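Acyl-[acyl-carrier-protein]--UDP-N-acetylglucosamine O-acyltransferase (Helicobacter pylori, PDB 1J2Z) catalyses transfer of a (3R)-hydroxyacyl chain from acyl carrier protein to UDP-N-acetylglucosamine, the first step of lipid A biosynthesis. Local coordinates at residues Y211-Y214 against K215-R219; V159-A162 against K163-I167; I141-G144 against D145-I149. All coordinates share one frame; numbering follows the deposited sequence.

Contact 1: Y211-Y214 against K215-R219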
ATOM      1  N   TYR A 211     -32.928 -10.357   9.202  1.00 34.22           N
ATOM      2  CA  TYR A 211     -33.290  -9.098   8.552  1.00 37.07           C
ATOM      3  C   TYR A 211     -34.232  -8.332   9.469  1.00 38.38           C
ATOM      4  O   TYR A 211     -34.023  -7.153   9.761  1.00 36.85           O
ATOM      5  CB  TYR A 211     -34.013  -9.341   7.223  1.00 38.78           C
ATOM      6  CG  TYR A 211     -33.129  -9.560   6.016  1.00 41.26           C
ATOM      7  CD1 TYR A 211     -32.936 -10.838   5.493  1.00 45.43           C
ATOM      8  CD2 TYR A 211     -32.545  -8.482   5.351  1.00 43.09           C
ATOM      9  CE1 TYR A 211     -32.193 -11.039   4.330  1.00 45.66           C
ATOM     10  CE2 TYR A 211     -31.796  -8.672   4.186  1.00 44.15           C
ATOM     11  CZ  TYR A 211     -31.628  -9.953   3.681  1.00 45.87           C
ATOM     12  OH  TYR A 211     -30.918 -10.151   2.520  1.00 45.86           O
ATOM     13  N   ALA A 212     -35.281  -9.019   9.910  1.00 38.00           N
ATOM     14  CA  ALA A 212     -36.275  -8.430  10.793  1.00 36.37           C
ATOM     15  C   ALA A 212     -35.613  -7.896  12.052  1.00 33.34           C
ATOM     16  O   ALA A 212     -35.864  -6.765  12.466  1.00 35.82           O
ATOM     17  CB  ALA A 212     -37.331  -9.476  11.159  1.00 34.42           C
ATOM     18  N   LEU A 213     -34.759  -8.719  12.654  1.00 34.25           N
ATOM     19  CA  LEU A 213     -34.053  -8.348  13.875  1.00 32.12           C
ATOM     20  C   LEU A 213     -33.318  -7.019  13.709  1.00 28.94           C
ATOM     21  O   LEU A 213     -33.480  -6.099  14.510  1.00 28.38           O
ATOM     22  CB  LEU A 213     -33.036  -9.433  14.245  1.00 28.16           C
ATOM     23  CG  LEU A 213     -32.648  -9.613  15.719  1.00 33.20           C
ATOM     24  CD1 LEU A 213     -31.286 -10.282  15.784  1.00 27.57           C
ATOM     25  CD2 LEU A 213     -32.611  -8.288  16.453  1.00 35.64           C
ATOM     26  N   TYR A 214     -32.501  -6.924  12.667  1.00 30.61           N
ATOM     27  CA  TYR A 214     -31.739  -5.707  12.426  1.00 31.46           C
ATOM     28  C   TYR A 214     -32.626  -4.509  12.119  1.00 35.19           C
ATOM     29  O   TYR A 214     -32.314  -3.382  12.511  1.00 33.85           O
ATOM     30  CB  TYR A 214     -30.733  -5.930  11.294  1.00 30.22           C
ATOM     31  CG  TYR A 214     -29.435  -6.565  11.753  1.00 26.62           C
ATOM     32  CD1 TYR A 214     -28.929  -7.704  11.125  1.00 23.60           C
ATOM     33  CD2 TYR A 214     -28.695  -6.008  12.798  1.00 29.36           C
ATOM     34  CE1 TYR A 214     -27.720  -8.267  11.524  1.00 25.93           C
ATOM     35  CE2 TYR A 214     -27.484  -6.564  13.204  1.00 27.19           C
ATOM     36  CZ  TYR A 214     -27.002  -7.690  12.564  1.00 24.64           C
ATOM     37  OH  TYR A 214     -25.801  -8.235  12.960  1.00 32.50           O
ATOM     38  N   LYS A 215     -33.734  -4.745  11.427  1.00 35.65           N
ATOM     39  CA  LYS A 215     -34.645  -3.656  11.101  1.00 37.60           C
ATOM     40  C   LYS A 215     -35.195  -3.043  12.386  1.00 35.61           C
ATOM     41  O   LYS A 215     -35.318  -1.825  12.503  1.00 36.38           O
ATOM     42  CB  LYS A 215     -35.773  -4.171  10.202  1.00 42.80           C
ATOM     43  CG  LYS A 215     -35.268  -4.555   8.814  1.00 55.73           C
ATOM     44  CD  LYS A 215     -36.304  -5.269   7.956  1.00 60.79           C
ATOM     45  CE  LYS A 215     -35.689  -5.673   6.612  1.00 63.16           C
ATOM     46  NZ  LYS A 215     -36.597  -6.487   5.758  1.00 53.16           N
ATOM     47  N   ARG A 216     -35.500  -3.890  13.361  1.00 34.29           N
ATOM     48  CA  ARG A 216     -36.021  -3.411  14.636  1.00 37.43           C
ATOM     49  C   ARG A 216     -34.905  -2.813  15.486  1.00 38.89           C
ATOM     50  O   ARG A 216     -35.103  -1.800  16.160  1.00 36.55           O
ATOM     51  CB  ARG A 216     -36.706  -4.554  15.389  1.00 35.97           C
ATOM     52  CG  ARG A 216     -38.020  -4.978  14.751  1.00 35.30           C
ATOM     53  CD  ARG A 216     -38.708  -6.091  15.522  1.00 43.80           C
ATOM     54  NE  ARG A 216     -38.050  -7.382  15.349  1.00 44.83           N
ATOM     55  CZ  ARG A 216     -37.457  -8.045  16.333  1.00 44.52           C
ATOM     56  NH1 ARG A 216     -37.445  -7.529  17.553  1.00 46.36           N
ATOM     57  NH2 ARG A 216     -36.885  -9.222  16.101  1.00 37.60           N
ATOM     58  N   LEU A 217     -33.728  -3.430  15.436  1.00 33.04           N
ATOM     59  CA  LEU A 217     -32.588  -2.946  16.206  1.00 32.14           C
ATOM     60  C   LEU A 217     -32.152  -1.551  15.792  1.00 33.18           C
ATOM     61  O   LEU A 217     -31.803  -0.723  16.641  1.00 29.40           O
ATOM     62  CB  LEU A 217     -31.395  -3.894  16.061  1.00 31.06           C
ATOM     63  CG  LEU A 217     -31.401  -5.159  16.917  1.00 26.23           C
ATOM     64  CD1 LEU A 217     -30.184  -6.008  16.578  1.00 27.99           C
ATOM     65  CD2 LEU A 217     -31.404  -4.775  18.395  1.00 26.13           C
ATOM     66  N   PHE A 218     -32.175  -1.289  14.489  1.00 30.68           N
ATOM     67  CA  PHE A 218     -31.740   0.003  13.992  1.00 32.88           C
ATOM     68  C   PHE A 218     -32.801   1.077  13.826  1.00 37.01           C
ATOM     69  O   PHE A 218     -32.632   2.002  13.029  1.00 39.61           O
ATOM     70  CB  PHE A 218     -30.965  -0.177  12.684  1.00 32.70           C
ATOM     71  CG  PHE A 218     -29.601  -0.773  12.877  1.00 39.10           C
ATOM     72  CD1 PHE A 218     -29.349  -2.097  12.539  1.00 36.55           C
ATOM     73  CD2 PHE A 218     -28.569  -0.013  13.421  1.00 42.76           C
ATOM     74  CE1 PHE A 218     -28.093  -2.656  12.739  1.00 35.75           C
ATOM     75  CE2 PHE A 218     -27.308  -0.563  13.625  1.00 37.03           C
ATOM     76  CZ  PHE A 218     -27.071  -1.889  13.283  1.00 40.45           C
ATOM     77  N   ARG A 219     -33.896   0.963  14.570  1.00 38.34           N
ATOM     78  CA  ARG A 219     -34.930   1.989  14.511  1.00 39.46           C
ATOM     79  C   ARG A 219     -34.317   3.193  15.220  1.00 36.19           C
ATOM     80  O   ARG A 219     -33.540   3.041  16.164  1.00 35.84           O
ATOM     81  CB  ARG A 219     -36.203   1.525  15.223  1.00 37.92           C
ATOM     82  CG  ARG A 219     -37.045   0.592  14.374  1.00 43.25           C
ATOM     83  CD  ARG A 219     -38.156  -0.065  15.169  1.00 52.05           C
ATOM     84  NE  ARG A 219     -38.960  -0.951  14.328  1.00 58.33           N
ATOM     85  CZ  ARG A 219     -39.841  -1.831  14.793  1.00 60.51           C
ATOM     86  NH1 ARG A 219     -40.035  -1.948  16.101  1.00 61.00           N
ATOM     87  NH2 ARG A 219     -40.524  -2.598  13.951  1.00 57.36           N
TER

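Contact 2: V159-A162 against K163-I167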
ATOM      1  N   VAL A 159     -11.324  -1.945  16.866  1.00 24.06           N
ATOM      2  CA  VAL A 159     -12.541  -2.234  16.121  1.00 21.70           C
ATOM      3  C   VAL A 159     -12.811  -3.733  16.154  1.00 24.05           C
ATOM      4  O   VAL A 159     -11.880  -4.541  16.153  1.00 20.10           O
ATOM      5  CB  VAL A 159     -12.435  -1.776  14.651  1.00 23.94           C
ATOM      6  CG1 VAL A 159     -13.538  -2.426  13.813  1.00 21.36           C
ATOM      7  CG2 VAL A 159     -12.558  -0.261  14.577  1.00 19.71           C
ATOM      8  N   ARG A 160     -14.085  -4.107  16.198  1.00 20.21           N
ATOM      9  CA  ARG A 160     -14.449  -5.517  16.210  1.00 20.42           C
ATOM     10  C   ARG A 160     -15.404  -5.812  15.064  1.00 21.57           C
ATOM     11  O   ARG A 160     -16.406  -5.124  14.895  1.00 26.31           O
ATOM     12  CB  ARG A 160     -15.115  -5.895  17.535  1.00 21.19           C
ATOM     13  CG  ARG A 160     -14.250  -5.690  18.778  1.00 23.78           C
ATOM     14  CD  ARG A 160     -15.033  -6.091  20.022  1.00 24.22           C
ATOM     15  NE  ARG A 160     -16.356  -5.478  20.009  1.00 27.31           N
ATOM     16  CZ  ARG A 160     -17.460  -6.063  20.462  1.00 28.45           C
ATOM     17  NH1 ARG A 160     -17.404  -7.286  20.973  1.00 26.53           N
ATOM     18  NH2 ARG A 160     -18.622  -5.430  20.386  1.00 26.96           N
ATOM     19  N   ILE A 161     -15.081  -6.824  14.269  1.00 22.19           N
ATOM     20  CA  ILE A 161     -15.932  -7.215  13.152  1.00 19.61           C
ATOM     21  C   ILE A 161     -16.428  -8.620  13.463  1.00 23.74           C
ATOM     22  O   ILE A 161     -15.632  -9.550  13.613  1.00 20.00           O
ATOM     23  CB  ILE A 161     -15.147  -7.220  11.827  1.00 22.69           C
ATOM     24  CG1 ILE A 161     -14.580  -5.825  11.566  1.00 19.82           C
ATOM     25  CG2 ILE A 161     -16.057  -7.646  10.677  1.00 22.33           C
ATOM     26  CD1 ILE A 161     -13.550  -5.788  10.452  1.00 29.63           C
ATOM     27  N   ALA A 162     -17.745  -8.768  13.568  1.00 23.39           N
ATOM     28  CA  ALA A 162     -18.336 -10.059  13.894  1.00 24.38           C
ATOM     29  C   ALA A 162     -18.338 -11.024  12.721  1.00 23.89           C
ATOM     30  O   ALA A 162     -17.941 -10.679  11.607  1.00 21.46           O
ATOM     31  CB  ALA A 162     -19.761  -9.859  14.421  1.00 21.85           C
ATOM     32  N   LYS A 163     -18.793 -12.241  12.995  1.00 23.92           N
ATOM     33  CA  LYS A 163     -18.868 -13.311  12.010  1.00 27.36           C
ATOM     34  C   LYS A 163     -19.665 -12.973  10.753  1.00 22.17           C
ATOM     35  O   LYS A 163     -20.643 -12.233  10.803  1.00 27.84           O
ATOM     36  CB  LYS A 163     -19.478 -14.554  12.667  1.00 29.38           C
ATOM     37  CG  LYS A 163     -19.749 -15.716  11.722  1.00 29.69           C
ATOM     38  CD  LYS A 163     -20.516 -16.820  12.454  1.00 36.67           C
ATOM     39  CE  LYS A 163     -20.688 -18.059  11.590  1.00 40.66           C
ATOM     40  NZ  LYS A 163     -21.469 -19.112  12.305  1.00 39.67           N
ATOM     41  N   GLY A 164     -19.220 -13.526   9.630  1.00 21.27           N
ATOM     42  CA  GLY A 164     -19.896 -13.343   8.359  1.00 22.67           C
ATOM     43  C   GLY A 164     -20.011 -11.960   7.753  1.00 25.96           C
ATOM     44  O   GLY A 164     -20.892 -11.732   6.925  1.00 26.08           O
ATOM     45  N   CYS A 165     -19.133 -11.039   8.132  1.00 25.68           N
ATOM     46  CA  CYS A 165     -19.193  -9.691   7.584  1.00 24.55           C
ATOM     47  C   CYS A 165     -18.368  -9.498   6.324  1.00 25.63           C
ATOM     48  O   CYS A 165     -17.395 -10.212   6.074  1.00 25.57           O
ATOM     49  CB  CYS A 165     -18.742  -8.665   8.623  1.00 24.84           C
ATOM     50  SG  CYS A 165     -19.913  -8.401   9.960  1.00 26.89           S
ATOM     51  N   MET A 166     -18.775  -8.522   5.525  1.00 24.80           N
ATOM     52  CA  MET A 166     -18.057  -8.198   4.305  1.00 29.29           C
ATOM     53  C   MET A 166     -17.746  -6.712   4.328  1.00 25.43           C
ATOM     54  O   MET A 166     -18.641  -5.893   4.519  1.00 26.24           O
ATOM     55  CB  MET A 166     -18.897  -8.528   3.070  1.00 32.78           C
ATOM     56  CG  MET A 166     -18.160  -8.297   1.756  1.00 45.80           C
ATOM     57  SD  MET A 166     -19.109  -8.842   0.323  1.00 65.47           S
ATOM     58  CE  MET A 166     -18.780 -10.615   0.359  1.00 62.55           C
ATOM     59  N   ILE A 167     -16.478  -6.368   4.142  1.00 24.91           N
ATOM     60  CA  ILE A 167     -16.069  -4.972   4.133  1.00 24.70           C
ATOM     61  C   ILE A 167     -15.502  -4.634   2.760  1.00 25.34           C
ATOM     62  O   ILE A 167     -14.526  -5.242   2.316  1.00 27.76           O
ATOM     63  CB  ILE A 167     -14.993  -4.704   5.198  1.00 27.75           C
ATOM     64  CG1 ILE A 167     -15.457  -5.251   6.542  1.00 27.05           C
ATOM     65  CG2 ILE A 167     -14.730  -3.205   5.315  1.00 23.27           C
ATOM     66  CD1 ILE A 167     -14.469  -5.030   7.639  1.00 40.85           C
TER

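Contact 3: I141-G144 against D145-I149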
ATOM      1  N   ILE A 141      -7.489  -5.369  17.217  1.00 18.47           N
ATOM      2  CA  ILE A 141      -8.681  -5.628  16.416  1.00 19.10           C
ATOM      3  C   ILE A 141      -9.138  -7.084  16.518  1.00 22.76           C
ATOM      4  O   ILE A 141      -8.320  -7.996  16.631  1.00 21.32           O
ATOM      5  CB  ILE A 141      -8.419  -5.262  14.939  1.00 24.88           C
ATOM      6  CG1 ILE A 141      -8.308  -3.736  14.812  1.00 26.83           C
ATOM      7  CG2 ILE A 141      -9.527  -5.810  14.046  1.00 20.45           C
ATOM      8  CD1 ILE A 141      -7.731  -3.263  13.487  1.00 25.08           C
ATOM      9  N   GLU A 142     -10.453  -7.287  16.499  1.00 19.80           N
ATOM     10  CA  GLU A 142     -11.033  -8.622  16.574  1.00 21.62           C
ATOM     11  C   GLU A 142     -11.867  -8.873  15.327  1.00 19.16           C
ATOM     12  O   GLU A 142     -12.770  -8.105  15.007  1.00 23.04           O
ATOM     13  CB  GLU A 142     -11.909  -8.759  17.822  1.00 23.55           C
ATOM     14  CG  GLU A 142     -11.133  -8.789  19.131  1.00 27.81           C
ATOM     15  CD  GLU A 142     -12.039  -8.692  20.352  1.00 32.63           C
ATOM     16  OE1 GLU A 142     -13.224  -9.067  20.245  1.00 26.71           O
ATOM     17  OE2 GLU A 142     -11.562  -8.251  21.417  1.00 33.73           O
ATOM     18  N   ILE A 143     -11.556  -9.955  14.628  1.00 24.20           N
ATOM     19  CA  ILE A 143     -12.262 -10.317  13.405  1.00 21.90           C
ATOM     20  C   ILE A 143     -12.823 -11.732  13.541  1.00 22.43           C
ATOM     21  O   ILE A 143     -12.079 -12.674  13.805  1.00 22.44           O
ATOM     22  CB  ILE A 143     -11.299 -10.242  12.197  1.00 25.34           C
ATOM     23  CG1 ILE A 143     -10.849  -8.790  12.000  1.00 23.97           C
ATOM     24  CG2 ILE A 143     -11.973 -10.783  10.938  1.00 21.32           C
ATOM     25  CD1 ILE A 143      -9.828  -8.594  10.903  1.00 27.55           C
ATOM     26  N   GLY A 144     -14.134 -11.870  13.360  1.00 23.69           N
ATOM     27  CA  GLY A 144     -14.775 -13.171  13.487  1.00 27.97           C
ATOM     28  C   GLY A 144     -14.552 -14.085  12.299  1.00 26.82           C
ATOM     29  O   GLY A 144     -13.777 -13.762  11.396  1.00 23.57           O
ATOM     30  N   ASP A 145     -15.218 -15.236  12.296  1.00 23.42           N
ATOM     31  CA  ASP A 145     -15.072 -16.184  11.195  1.00 24.60           C
ATOM     32  C   ASP A 145     -15.816 -15.704   9.956  1.00 20.49           C
ATOM     33  O   ASP A 145     -16.745 -14.897  10.044  1.00 23.48           O
ATOM     34  CB  ASP A 145     -15.602 -17.569  11.586  1.00 21.81           C
ATOM     35  CG  ASP A 145     -14.873 -18.165  12.775  1.00 26.64           C
ATOM     36  OD1 ASP A 145     -13.687 -17.831  12.989  1.00 22.77           O
ATOM     37  OD2 ASP A 145     -15.488 -18.983  13.491  1.00 27.98           O
ATOM     38  N   TYR A 146     -15.398 -16.205   8.800  1.00 25.49           N
ATOM     39  CA  TYR A 146     -16.025 -15.865   7.525  1.00 23.50           C
ATOM     40  C   TYR A 146     -16.141 -14.373   7.236  1.00 26.07           C
ATOM     41  O   TYR A 146     -17.190 -13.898   6.797  1.00 23.05           O
ATOM     42  CB  TYR A 146     -17.416 -16.502   7.431  1.00 27.04           C
ATOM     43  CG  TYR A 146     -17.406 -17.999   7.612  1.00 25.29           C
ATOM     44  CD1 TYR A 146     -17.535 -18.566   8.877  1.00 29.96           C
ATOM     45  CD2 TYR A 146     -17.224 -18.851   6.522  1.00 26.64           C
ATOM     46  CE1 TYR A 146     -17.481 -19.947   9.057  1.00 30.56           C
ATOM     47  CE2 TYR A 146     -17.168 -20.233   6.692  1.00 30.48           C
ATOM     48  CZ  TYR A 146     -17.297 -20.772   7.964  1.00 29.95           C
ATOM     49  OH  TYR A 146     -17.234 -22.135   8.141  1.00 37.11           O
ATOM     50  N   VAL A 147     -15.066 -13.635   7.478  1.00 25.16           N
ATOM     51  CA  VAL A 147     -15.070 -12.209   7.199  1.00 22.44           C
ATOM     52  C   VAL A 147     -14.200 -11.923   5.982  1.00 23.30           C
ATOM     53  O   VAL A 147     -13.093 -12.459   5.851  1.00 18.17           O
ATOM     54  CB  VAL A 147     -14.535 -11.394   8.400  1.00 24.15           C
ATOM     55  CG1 VAL A 147     -14.344  -9.925   8.004  1.00 17.02           C
ATOM     56  CG2 VAL A 147     -15.509 -11.494   9.563  1.00 20.51           C
ATOM     57  N   ASN A 148     -14.721 -11.101   5.077  1.00 21.58           N
ATOM     58  CA  ASN A 148     -13.978 -10.709   3.887  1.00 26.44           C
ATOM     59  C   ASN A 148     -13.735  -9.212   3.955  1.00 25.82           C
ATOM     60  O   ASN A 148     -14.663  -8.442   4.193  1.00 23.19           O
ATOM     61  CB  ASN A 148     -14.756 -11.037   2.608  1.00 34.41           C
ATOM     62  CG  ASN A 148     -14.736 -12.515   2.273  1.00 39.04           C
ATOM     63  OD1 ASN A 148     -15.045 -12.911   1.153  1.00 46.88           O
ATOM     64  ND2 ASN A 148     -14.378 -13.337   3.248  1.00 49.35           N
ATOM     65  N   ILE A 149     -12.487  -8.802   3.770  1.00 21.22           N
ATOM     66  CA  ILE A 149     -12.155  -7.389   3.799  1.00 18.73           C
ATOM     67  C   ILE A 149     -11.476  -7.038   2.478  1.00 22.16           C
ATOM     68  O   ILE A 149     -10.427  -7.594   2.144  1.00 20.41           O
ATOM     69  CB  ILE A 149     -11.210  -7.046   4.969  1.00 23.71           C
ATOM     70  CG1 ILE A 149     -11.809  -7.547   6.289  1.00 25.39           C
ATOM     71  CG2 ILE A 149     -10.990  -5.535   5.025  1.00 18.31           C
ATOM     72  CD1 ILE A 149     -10.959  -7.250   7.512  1.00 29.82           C
TER

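Contact 1: Y211-Y214 against K215-R219
Four consecutive i to i+4 hydrogen bonds, from Lys-215, Arg-216, Leu-217 and Phe-218 N to Tyr-211, Ala-212, Leu-213 and Tyr-214 O, carry the last two turns of helix 204-217, in the C-terminal helical domain that follows the beta-helix in LpxA, and Phe-218 is the first residue to leave helical geometry. The bond from Leu-217 N to Leu-213 O measures 2.8 Å and lies in the carbonyl plane, while Phe-218 N stands 26° out of the plane of the Tyr-214 carbonyl. On the buried side, Leu-213 CD2 presses against Leu-217 CD1 at a tight 3.3 Å; CG of Leu-213 is anti to its backbone N (chi1 -153°), which brings this methyl to the next turn. One residue further along, the side chains of Tyr-214 and Phe-218 lie side by side, pointing the same way, and their rings meet rim to rim, CD2 of Tyr-214 lying 3.4 Å from CE1 of Phe-218 with the planes at 26°. Tyr-214 OH is hydrogen-bonded to Pro-179 O. The extended chain of Lys-215 passes along Tyr-211, its CG 3.0 Å from Tyr-211 O. Arg-216 bends at chi3, laying its guanidinium obliquely by Ala-212 O and Leu-213 CA. The leucines thus pack between helices 239-250 and 224-234, and the salt bridge from Arg-216 to Glu-231 ties the same helix end to 224-234.

Contact 2: V159-A162 against K163-I167
Ile-161 has CG1 anti to its carbonyl carbon (chi1 -59°), which sets CG2 anti to the backbone N and beside that carbon and directs it at Cys-165, whose SG is likewise anti to the carbonyl carbon (chi1 -72°). They meet inside a corner of the left-handed beta-helix of hexapeptide-repeat acyltransferases, where strand 160-161 gives way to strand 166-167 of the next face. CG2 of Ile-161 packs on CB of Cys-165 at 3.5 Å and lies 4.0 Å from its SG. Ile-161 and Ile-167, six residues apart as the repeat requires, point to each other across the coil, though the very close approach of their CD1 methyls is doubtful, and Leu-173 of strand 172-173 touches both, so that the third face joins the same apolar core. The chain turns through a type II beta turn from Ala-162 to Cys-165. Gly-164 takes the left-handed position (phi 63°), where a positive phi favours glycine. Lys-163 points away from the preceding strand, its chain fully extended, and touches Glu-243 of helix 239-250; Ala-162 packs on Phe-247 of the same helix. The outer side of the corner thus meets the C-terminal helical region, while its inner side is filled by isoleucines and a cysteine. At the turn itself, Ala-162 O lies 3.4 Å from Cys-165 SG and 3.7 Å from Cys-165 CB.

Contact 3: I141-G144 against D145-I149
Ile-143 meets Val-147 and Ile-149 in apolar contact inside one corner of the left-handed beta-helix, between strands 142-143 and 148-149. CG2 of Ile-143 is held against CB of Val-147 at 3.7 Å, the two side chains crossing at about a right angle, and its longer branch runs tip to tip with Ile-149, CD1 to CD1 at 3.8 Å. With chi1 at -65°, CG1 of Ile-143 stands anti to the carbonyl carbon and CG2 anti to the backbone N, so the short branch faces Val-147 and the long one Ile-149. Cys-129 of the preceding coil touches Ile-143 and Val-147, extending the core along the helix axis. In backbone-to-side-chain packing, Gly-144 O sits 3.4 Å from CG2 of Val-147. An aromatic contact lies outside the corner: Tyr-146, at positive phi (53°), turns its side chain outward, and its ring stacks with that of His-128. The polar contacts lie on the outside too. Asp-145 OD1 accepts a hydrogen bond from Ser-127 N, linking this corner to the coil before it. Asn-148 ND2 donates to Val-147 O at 3.0 Å; it lies above that carbonyl, 55° out of its plane and not on a lone pair, although the oxygen is close to the plane of the Asn-148 amide.

Contacts 3 and 2 are equivalent corners of successive coils, their centres 5 Å apart. Strands 142-143 and 160-161 are parallel neighbours in one sheet, 148-149 and 166-167 in another, and probable hydrogen bonds from Ile-161 N to Glu-142 O and from Ile-167 N to Asn-148 O join them. Contact 1 follows in the chain, in the C-terminal helical region; its centre is about 17 Å from that of contact 2 and about 22 Å from that of contact 3. Helix 239-250 bridges the two regions, touching residues of both contact 1 and contact 2. In each subunit of the homotrimer the beta-helix is thus followed by the C-terminal helical region, which packs against its last coils.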